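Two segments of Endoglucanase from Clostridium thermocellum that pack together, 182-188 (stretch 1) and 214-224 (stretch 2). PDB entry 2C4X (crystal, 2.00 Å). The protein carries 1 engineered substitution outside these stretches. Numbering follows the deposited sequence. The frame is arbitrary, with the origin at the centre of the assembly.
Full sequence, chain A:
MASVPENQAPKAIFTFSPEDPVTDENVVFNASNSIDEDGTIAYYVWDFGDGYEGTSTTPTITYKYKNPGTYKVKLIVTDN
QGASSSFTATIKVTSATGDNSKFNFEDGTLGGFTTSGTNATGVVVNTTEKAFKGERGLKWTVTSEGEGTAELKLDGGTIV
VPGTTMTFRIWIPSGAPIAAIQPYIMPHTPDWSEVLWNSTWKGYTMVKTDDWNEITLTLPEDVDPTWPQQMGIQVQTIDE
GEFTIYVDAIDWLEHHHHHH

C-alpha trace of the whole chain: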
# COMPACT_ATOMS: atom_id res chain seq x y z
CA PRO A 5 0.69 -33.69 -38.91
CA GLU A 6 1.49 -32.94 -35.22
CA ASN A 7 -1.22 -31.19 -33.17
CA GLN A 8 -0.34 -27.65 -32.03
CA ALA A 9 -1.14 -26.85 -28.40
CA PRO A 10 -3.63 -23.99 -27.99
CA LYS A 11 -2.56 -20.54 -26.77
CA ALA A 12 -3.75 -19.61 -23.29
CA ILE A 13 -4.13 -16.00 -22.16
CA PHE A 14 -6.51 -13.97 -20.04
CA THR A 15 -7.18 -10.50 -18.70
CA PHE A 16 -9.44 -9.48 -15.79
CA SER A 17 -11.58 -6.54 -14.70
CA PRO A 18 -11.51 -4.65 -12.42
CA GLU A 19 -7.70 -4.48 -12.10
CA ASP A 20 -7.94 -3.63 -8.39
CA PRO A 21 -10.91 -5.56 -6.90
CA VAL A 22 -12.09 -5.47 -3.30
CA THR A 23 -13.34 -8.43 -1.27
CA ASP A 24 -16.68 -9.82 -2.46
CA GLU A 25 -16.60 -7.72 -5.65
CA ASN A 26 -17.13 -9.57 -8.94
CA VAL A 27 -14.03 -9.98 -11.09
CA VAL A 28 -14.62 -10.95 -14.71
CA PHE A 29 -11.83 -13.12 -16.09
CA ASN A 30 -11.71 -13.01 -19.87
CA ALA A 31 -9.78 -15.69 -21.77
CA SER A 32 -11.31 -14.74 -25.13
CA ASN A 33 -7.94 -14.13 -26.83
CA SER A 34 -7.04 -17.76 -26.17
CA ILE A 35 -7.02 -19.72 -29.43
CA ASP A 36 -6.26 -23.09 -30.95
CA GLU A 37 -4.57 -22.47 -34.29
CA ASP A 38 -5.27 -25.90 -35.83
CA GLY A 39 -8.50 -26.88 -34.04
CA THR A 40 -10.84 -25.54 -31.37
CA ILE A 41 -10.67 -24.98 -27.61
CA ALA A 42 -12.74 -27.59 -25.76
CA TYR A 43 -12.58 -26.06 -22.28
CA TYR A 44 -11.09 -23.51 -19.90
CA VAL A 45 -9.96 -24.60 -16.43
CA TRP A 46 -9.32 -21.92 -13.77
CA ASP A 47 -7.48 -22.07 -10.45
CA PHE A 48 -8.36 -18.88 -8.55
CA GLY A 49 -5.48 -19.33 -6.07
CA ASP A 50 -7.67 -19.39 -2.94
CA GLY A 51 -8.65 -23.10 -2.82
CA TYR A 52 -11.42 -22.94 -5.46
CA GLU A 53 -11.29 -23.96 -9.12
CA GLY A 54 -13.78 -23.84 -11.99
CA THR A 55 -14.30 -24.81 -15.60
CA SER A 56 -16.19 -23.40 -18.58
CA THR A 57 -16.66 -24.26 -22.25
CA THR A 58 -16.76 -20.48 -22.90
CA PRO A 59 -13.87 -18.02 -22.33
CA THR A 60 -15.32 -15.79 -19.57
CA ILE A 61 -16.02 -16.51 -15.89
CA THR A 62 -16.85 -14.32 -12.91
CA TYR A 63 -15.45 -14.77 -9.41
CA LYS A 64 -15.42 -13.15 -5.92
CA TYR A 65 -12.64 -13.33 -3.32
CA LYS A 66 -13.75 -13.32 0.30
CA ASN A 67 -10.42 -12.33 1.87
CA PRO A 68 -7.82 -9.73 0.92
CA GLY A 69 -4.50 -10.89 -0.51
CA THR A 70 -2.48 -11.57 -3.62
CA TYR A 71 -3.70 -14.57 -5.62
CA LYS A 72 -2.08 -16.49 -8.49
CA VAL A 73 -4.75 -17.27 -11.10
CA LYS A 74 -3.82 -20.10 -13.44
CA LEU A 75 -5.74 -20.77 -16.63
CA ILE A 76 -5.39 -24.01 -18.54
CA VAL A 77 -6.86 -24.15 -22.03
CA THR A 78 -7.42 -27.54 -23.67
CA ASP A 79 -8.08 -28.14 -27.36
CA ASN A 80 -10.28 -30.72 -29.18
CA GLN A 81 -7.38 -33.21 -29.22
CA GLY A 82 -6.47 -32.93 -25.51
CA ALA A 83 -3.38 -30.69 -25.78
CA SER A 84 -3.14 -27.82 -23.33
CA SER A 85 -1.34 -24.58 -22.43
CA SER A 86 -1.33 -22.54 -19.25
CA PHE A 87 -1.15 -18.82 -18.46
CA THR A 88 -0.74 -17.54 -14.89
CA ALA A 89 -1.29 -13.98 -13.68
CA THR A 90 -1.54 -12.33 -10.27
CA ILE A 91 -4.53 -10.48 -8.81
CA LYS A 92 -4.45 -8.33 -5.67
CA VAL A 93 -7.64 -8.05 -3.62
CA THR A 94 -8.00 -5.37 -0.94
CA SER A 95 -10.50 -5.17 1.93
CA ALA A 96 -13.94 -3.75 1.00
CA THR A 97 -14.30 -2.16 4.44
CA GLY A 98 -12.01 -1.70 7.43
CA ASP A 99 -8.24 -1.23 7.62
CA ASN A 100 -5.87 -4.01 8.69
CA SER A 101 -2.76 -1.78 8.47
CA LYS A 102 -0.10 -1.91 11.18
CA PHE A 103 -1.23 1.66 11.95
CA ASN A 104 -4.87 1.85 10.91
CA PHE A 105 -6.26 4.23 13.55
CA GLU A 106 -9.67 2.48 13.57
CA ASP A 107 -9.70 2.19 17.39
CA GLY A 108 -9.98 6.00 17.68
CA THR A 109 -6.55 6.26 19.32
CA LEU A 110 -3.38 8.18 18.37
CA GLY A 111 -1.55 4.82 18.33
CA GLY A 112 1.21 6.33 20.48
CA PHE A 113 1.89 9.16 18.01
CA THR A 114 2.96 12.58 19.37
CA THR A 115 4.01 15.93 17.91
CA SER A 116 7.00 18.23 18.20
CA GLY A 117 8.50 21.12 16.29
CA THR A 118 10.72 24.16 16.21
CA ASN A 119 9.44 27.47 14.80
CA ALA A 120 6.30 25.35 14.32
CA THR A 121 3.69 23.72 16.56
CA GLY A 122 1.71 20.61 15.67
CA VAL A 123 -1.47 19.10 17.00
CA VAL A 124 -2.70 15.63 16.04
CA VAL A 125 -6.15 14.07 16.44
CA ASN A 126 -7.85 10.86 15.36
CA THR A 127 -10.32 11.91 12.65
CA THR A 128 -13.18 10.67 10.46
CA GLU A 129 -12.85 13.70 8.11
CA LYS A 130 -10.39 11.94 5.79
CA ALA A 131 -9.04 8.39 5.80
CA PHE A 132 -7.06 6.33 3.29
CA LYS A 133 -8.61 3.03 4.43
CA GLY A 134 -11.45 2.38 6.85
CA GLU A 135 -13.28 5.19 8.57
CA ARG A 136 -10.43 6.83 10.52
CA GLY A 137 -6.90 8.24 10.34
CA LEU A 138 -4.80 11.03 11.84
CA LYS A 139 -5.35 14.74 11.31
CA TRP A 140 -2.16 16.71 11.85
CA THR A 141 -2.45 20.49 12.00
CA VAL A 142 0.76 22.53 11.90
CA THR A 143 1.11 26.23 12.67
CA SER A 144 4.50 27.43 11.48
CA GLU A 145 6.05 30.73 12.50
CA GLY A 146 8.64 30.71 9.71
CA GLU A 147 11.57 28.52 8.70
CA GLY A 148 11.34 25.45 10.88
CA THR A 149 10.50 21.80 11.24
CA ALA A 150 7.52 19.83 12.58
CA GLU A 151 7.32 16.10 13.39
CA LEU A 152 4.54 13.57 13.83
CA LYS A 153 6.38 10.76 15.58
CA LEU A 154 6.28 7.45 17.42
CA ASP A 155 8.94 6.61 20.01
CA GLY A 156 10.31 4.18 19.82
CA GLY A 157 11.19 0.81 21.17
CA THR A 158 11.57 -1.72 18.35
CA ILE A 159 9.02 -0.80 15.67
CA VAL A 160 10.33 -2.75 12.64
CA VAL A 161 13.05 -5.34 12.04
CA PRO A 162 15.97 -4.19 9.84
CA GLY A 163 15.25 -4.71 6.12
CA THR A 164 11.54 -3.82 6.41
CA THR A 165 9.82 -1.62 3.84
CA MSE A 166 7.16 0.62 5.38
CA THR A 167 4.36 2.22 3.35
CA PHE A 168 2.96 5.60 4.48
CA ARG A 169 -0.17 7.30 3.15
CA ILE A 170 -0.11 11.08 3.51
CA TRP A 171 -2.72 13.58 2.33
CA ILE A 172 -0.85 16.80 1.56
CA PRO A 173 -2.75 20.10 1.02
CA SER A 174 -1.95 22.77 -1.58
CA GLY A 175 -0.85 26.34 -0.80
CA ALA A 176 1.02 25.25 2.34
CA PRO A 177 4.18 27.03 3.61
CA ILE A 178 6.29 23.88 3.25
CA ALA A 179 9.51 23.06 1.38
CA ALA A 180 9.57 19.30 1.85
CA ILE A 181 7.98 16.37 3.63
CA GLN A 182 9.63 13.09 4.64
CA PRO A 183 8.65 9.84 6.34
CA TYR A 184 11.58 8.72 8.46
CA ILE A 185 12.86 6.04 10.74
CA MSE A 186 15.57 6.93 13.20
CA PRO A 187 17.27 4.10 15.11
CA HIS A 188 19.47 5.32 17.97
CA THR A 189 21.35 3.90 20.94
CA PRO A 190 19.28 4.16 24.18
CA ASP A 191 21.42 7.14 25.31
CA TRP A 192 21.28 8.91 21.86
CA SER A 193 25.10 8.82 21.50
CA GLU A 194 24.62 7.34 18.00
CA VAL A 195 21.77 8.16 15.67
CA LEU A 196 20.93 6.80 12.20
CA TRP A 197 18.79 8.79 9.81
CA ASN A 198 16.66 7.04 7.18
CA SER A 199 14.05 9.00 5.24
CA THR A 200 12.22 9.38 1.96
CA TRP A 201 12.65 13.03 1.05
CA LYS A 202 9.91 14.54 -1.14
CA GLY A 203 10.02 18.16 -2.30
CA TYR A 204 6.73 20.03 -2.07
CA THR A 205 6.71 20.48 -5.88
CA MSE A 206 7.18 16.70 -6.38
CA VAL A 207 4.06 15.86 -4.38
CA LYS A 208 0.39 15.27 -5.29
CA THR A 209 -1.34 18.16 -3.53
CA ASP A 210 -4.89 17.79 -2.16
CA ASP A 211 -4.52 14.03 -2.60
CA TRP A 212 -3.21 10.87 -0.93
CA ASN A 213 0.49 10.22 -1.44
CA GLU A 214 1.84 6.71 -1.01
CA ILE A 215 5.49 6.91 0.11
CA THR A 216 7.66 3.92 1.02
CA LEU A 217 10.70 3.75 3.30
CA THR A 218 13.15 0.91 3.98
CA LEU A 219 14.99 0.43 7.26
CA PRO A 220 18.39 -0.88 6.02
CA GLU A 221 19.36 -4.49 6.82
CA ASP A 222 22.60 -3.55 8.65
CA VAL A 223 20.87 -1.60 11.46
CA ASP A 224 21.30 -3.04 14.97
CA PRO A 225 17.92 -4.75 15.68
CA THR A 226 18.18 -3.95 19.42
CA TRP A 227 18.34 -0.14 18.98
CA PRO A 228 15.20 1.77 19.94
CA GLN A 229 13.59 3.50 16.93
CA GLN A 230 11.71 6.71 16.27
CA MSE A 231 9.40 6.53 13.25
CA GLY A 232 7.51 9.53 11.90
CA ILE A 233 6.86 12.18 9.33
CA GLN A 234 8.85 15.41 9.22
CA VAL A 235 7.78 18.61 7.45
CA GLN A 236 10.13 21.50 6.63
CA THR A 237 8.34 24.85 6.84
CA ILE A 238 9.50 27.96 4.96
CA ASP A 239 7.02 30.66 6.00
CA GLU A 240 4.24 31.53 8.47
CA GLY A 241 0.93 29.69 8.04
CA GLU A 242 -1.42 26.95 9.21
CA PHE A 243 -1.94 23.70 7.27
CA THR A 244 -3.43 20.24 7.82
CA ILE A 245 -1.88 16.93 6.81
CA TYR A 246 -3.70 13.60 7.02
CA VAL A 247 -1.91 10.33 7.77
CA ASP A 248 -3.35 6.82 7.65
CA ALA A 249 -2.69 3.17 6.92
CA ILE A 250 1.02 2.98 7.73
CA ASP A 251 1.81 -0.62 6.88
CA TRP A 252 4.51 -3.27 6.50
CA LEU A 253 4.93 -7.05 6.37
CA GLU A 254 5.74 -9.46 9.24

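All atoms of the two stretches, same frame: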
# COMPACT_ATOMS: atom_id res chain seq x y z
N GLN A 182 8.91 14.36 4.66
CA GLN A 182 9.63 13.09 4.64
C GLN A 182 9.26 12.12 5.75
O GLN A 182 9.47 12.42 6.94
CB GLN A 182 11.15 13.31 4.59
CG GLN A 182 11.78 14.02 5.77
CD GLN A 182 13.26 14.31 5.54
OE1 GLN A 182 13.92 13.61 4.76
NE2 GLN A 182 13.78 15.33 6.22
N PRO A 183 8.74 10.93 5.37
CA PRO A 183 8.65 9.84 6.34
C PRO A 183 10.07 9.47 6.73
O PRO A 183 10.98 9.53 5.89
CB PRO A 183 8.03 8.70 5.54
CG PRO A 183 7.45 9.33 4.32
CD PRO A 183 8.27 10.53 4.03
N TYR A 184 10.27 9.10 7.99
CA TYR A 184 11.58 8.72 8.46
C TYR A 184 11.51 7.62 9.49
O TYR A 184 10.48 7.40 10.14
CB TYR A 184 12.34 9.92 9.03
CG TYR A 184 11.78 10.44 10.34
CD1 TYR A 184 12.22 9.93 11.58
CD2 TYR A 184 10.84 11.48 10.35
CE1 TYR A 184 11.72 10.42 12.78
CE2 TYR A 184 10.33 11.97 11.55
CZ TYR A 184 10.77 11.44 12.75
OH TYR A 184 10.25 11.96 13.92
N ILE A 185 12.62 6.92 9.61
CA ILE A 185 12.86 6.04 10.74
C ILE A 185 14.27 6.29 11.26
O ILE A 185 15.24 6.33 10.49
CB ILE A 185 12.59 4.55 10.43
CG1 ILE A 185 12.62 3.74 11.74
CG2 ILE A 185 13.60 4.00 9.40
CD1 ILE A 185 11.86 2.46 11.71
N MSE A 186 14.35 6.50 12.56
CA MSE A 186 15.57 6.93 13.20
C MSE A 186 15.94 5.99 14.35
O MSE A 186 15.53 6.23 15.49
CB MSE A 186 15.40 8.38 13.68
CG MSE A 186 16.64 8.98 14.33
SE MSE A 186 16.48 10.91 14.67
CE MSE A 186 14.79 10.89 15.59
N PRO A 187 16.67 4.90 14.05
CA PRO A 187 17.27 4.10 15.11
C PRO A 187 18.36 4.89 15.84
O PRO A 187 19.05 5.72 15.24
CB PRO A 187 17.90 2.91 14.37
CG PRO A 187 17.31 2.94 13.00
CD PRO A 187 16.95 4.34 12.71
N HIS A 188 18.48 4.64 17.14
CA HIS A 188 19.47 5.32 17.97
C HIS A 188 19.81 4.39 19.12
O HIS A 188 19.00 3.53 19.48
CB HIS A 188 18.91 6.65 18.49
CG HIS A 188 17.62 6.52 19.26
ND1 HIS A 188 17.58 6.38 20.63
CD2 HIS A 188 16.33 6.48 18.84
CE1 HIS A 188 16.32 6.26 21.02
NE2 HIS A 188 15.54 6.31 19.95
N GLU A 214 1.30 7.95 -1.53
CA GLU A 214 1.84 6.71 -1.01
C GLU A 214 3.36 6.76 -1.12
O GLU A 214 3.92 6.81 -2.22
CB GLU A 214 1.24 5.52 -1.76
CG GLU A 214 1.54 4.18 -1.14
CD GLU A 214 0.62 3.08 -1.64
OE1 GLU A 214 1.12 2.18 -2.35
OE2 GLU A 214 -0.60 3.13 -1.33
N ILE A 215 4.03 6.79 0.04
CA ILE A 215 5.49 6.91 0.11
C ILE A 215 6.06 5.74 0.91
O ILE A 215 5.61 5.47 2.02
CB ILE A 215 5.91 8.27 0.76
CG1 ILE A 215 5.27 9.45 0.03
CG2 ILE A 215 7.44 8.42 0.76
CD1 ILE A 215 5.29 10.76 0.82
N THR A 216 7.02 5.03 0.32
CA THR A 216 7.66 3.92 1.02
C THR A 216 9.01 4.31 1.62
O THR A 216 9.65 5.27 1.19
CB THR A 216 7.86 2.67 0.13
OG1 THR A 216 8.78 2.98 -0.92
CG2 THR A 216 6.53 2.20 -0.47
N LEU A 217 9.44 3.53 2.61
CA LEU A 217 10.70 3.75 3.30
C LEU A 217 11.25 2.42 3.79
O LEU A 217 10.52 1.65 4.43
CB LEU A 217 10.48 4.71 4.47
CG LEU A 217 11.63 4.92 5.45
CD1 LEU A 217 12.81 5.59 4.78
CD2 LEU A 217 11.16 5.71 6.63
N THR A 218 12.51 2.13 3.49
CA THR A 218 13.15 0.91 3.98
C THR A 218 14.14 1.19 5.11
O THR A 218 15.03 2.05 4.98
CB THR A 218 13.86 0.15 2.84
OG1 THR A 218 12.93 -0.09 1.79
CG2 THR A 218 14.41 -1.20 3.32
N LEU A 219 13.97 0.48 6.23
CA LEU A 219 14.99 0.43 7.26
C LEU A 219 16.08 -0.53 6.76
O LEU A 219 15.80 -1.70 6.53
CB LEU A 219 14.41 -0.05 8.60
CG LEU A 219 15.41 -0.16 9.77
CD1 LEU A 219 15.90 1.23 10.19
CD2 LEU A 219 14.80 -0.89 10.96
N PRO A 220 17.33 -0.03 6.57
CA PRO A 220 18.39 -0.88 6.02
C PRO A 220 18.68 -2.13 6.86
O PRO A 220 18.55 -2.11 8.09
CB PRO A 220 19.61 0.05 6.00
CG PRO A 220 19.03 1.42 5.96
CD PRO A 220 17.80 1.34 6.82
N GLU A 221 19.09 -3.20 6.18
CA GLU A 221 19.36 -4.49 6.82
C GLU A 221 20.49 -4.50 7.86
O GLU A 221 20.50 -5.37 8.75
CB GLU A 221 19.64 -5.54 5.74
CG GLU A 221 18.85 -6.80 5.96
CD GLU A 221 18.25 -7.34 4.67
OE1 GLU A 221 19.01 -7.93 3.87
OE2 GLU A 221 17.03 -7.17 4.47
N ASP A 222 21.42 -3.56 7.76
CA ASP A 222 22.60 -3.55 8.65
C ASP A 222 22.41 -2.79 9.98
O ASP A 222 23.35 -2.70 10.77
CB ASP A 222 23.85 -3.06 7.90
CG ASP A 222 23.73 -1.61 7.41
OD1 ASP A 222 22.66 -0.99 7.56
OD2 ASP A 222 24.73 -1.09 6.88
N VAL A 223 21.22 -2.26 10.21
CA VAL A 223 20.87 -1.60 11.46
C VAL A 223 20.84 -2.60 12.62
O VAL A 223 20.33 -3.70 12.47
CB VAL A 223 19.49 -0.90 11.35
CG1 VAL A 223 19.00 -0.37 12.70
CG2 VAL A 223 19.54 0.23 10.33
N ASP A 224 21.40 -2.22 13.77
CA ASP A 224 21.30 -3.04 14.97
C ASP A 224 19.82 -3.23 15.36
O ASP A 224 19.12 -2.25 15.63
CB ASP A 224 22.11 -2.41 16.11
CG ASP A 224 22.29 -3.35 17.31
OD1 ASP A 224 21.41 -4.19 17.58
OD2 ASP A 224 23.31 -3.21 18.02

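The two stretches are held together by packing, mostly of apolar side chains; no hydrogen bond passes between them. Strand 182-187 and strand 214-218 run in nearly the same direction, their axes inclined by 21° and 7.6 Å apart at closest approach. That spacing is too wide for backbone pairing, and it leaves room for one layer of side chains; the contact buries 379 Å², both sides summed. Alternation along each strand supplies the layer: Pro183, Ile185 and Pro187 point toward stretch 2, Ile215 and Leu217 toward stretch 1, while Tyr184, Met186 (a selenomethionine), Thr216 and Thr218 point away.

Pro183 is covered most, and its ring sits beside two partners. CG of Pro183 lies 3.7 Å from CG2 of Ile215, and CB of Pro183 lies 4.5 Å from CD2 of Leu217. A proline suits this position well: its compact ring offers an apolar surface, and its phi/psi of -64/144 fits an extended strand. Since no backbone bond crosses here, the amide hydrogen that proline lacks is not missed in this contact.

Leu217 is covered almost as much, and its side chain makes the closest approach to the other stretch. With chi1 at t and chi2 at p, CD2 of Leu217 comes up against the backbone of stretch 1, 3.5 Å from C of Tyr184 and 3.5 Å from N of Ile185. CD2 of Leu217 is also 3.9 Å from O of Pro183. These are packing contacts, in which the methyl group fills the space beside the main chain. Leucine branches at CG, one carbon further out than a beta-branched residue, so its methyl can reach the backbone of the neighbouring strand.

Ile185 continues the layer. CG2 of Ile185 lies 4.1 Å from CD2 of Leu217 and 3.7 Å from CD1 of Leu219, so this one methyl, branching directly from the beta carbon, touches two leucines of stretch 2. Beta-branched residues are at home in strands, and the phi/psi of -134/130 is typical of one.

Beyond the second strand the contact persists. The CA-to-CB bond of Leu219 points sideways, but the end of its side chain comes nearer, bringing CD1 of Leu219 to 3.6 Å from CG of Pro187. A type I turn from Pro220 to Val223, with a weak hydrogen bond from N of Val223 to O of Pro220 (3.4 Å), then brings Val223 back toward stretch 1. CG1 of Val223 lies 3.7 Å from CG of Pro187, whose ring thus meets both residues. Glu221 and Asp222 are exposed, as suits their charge.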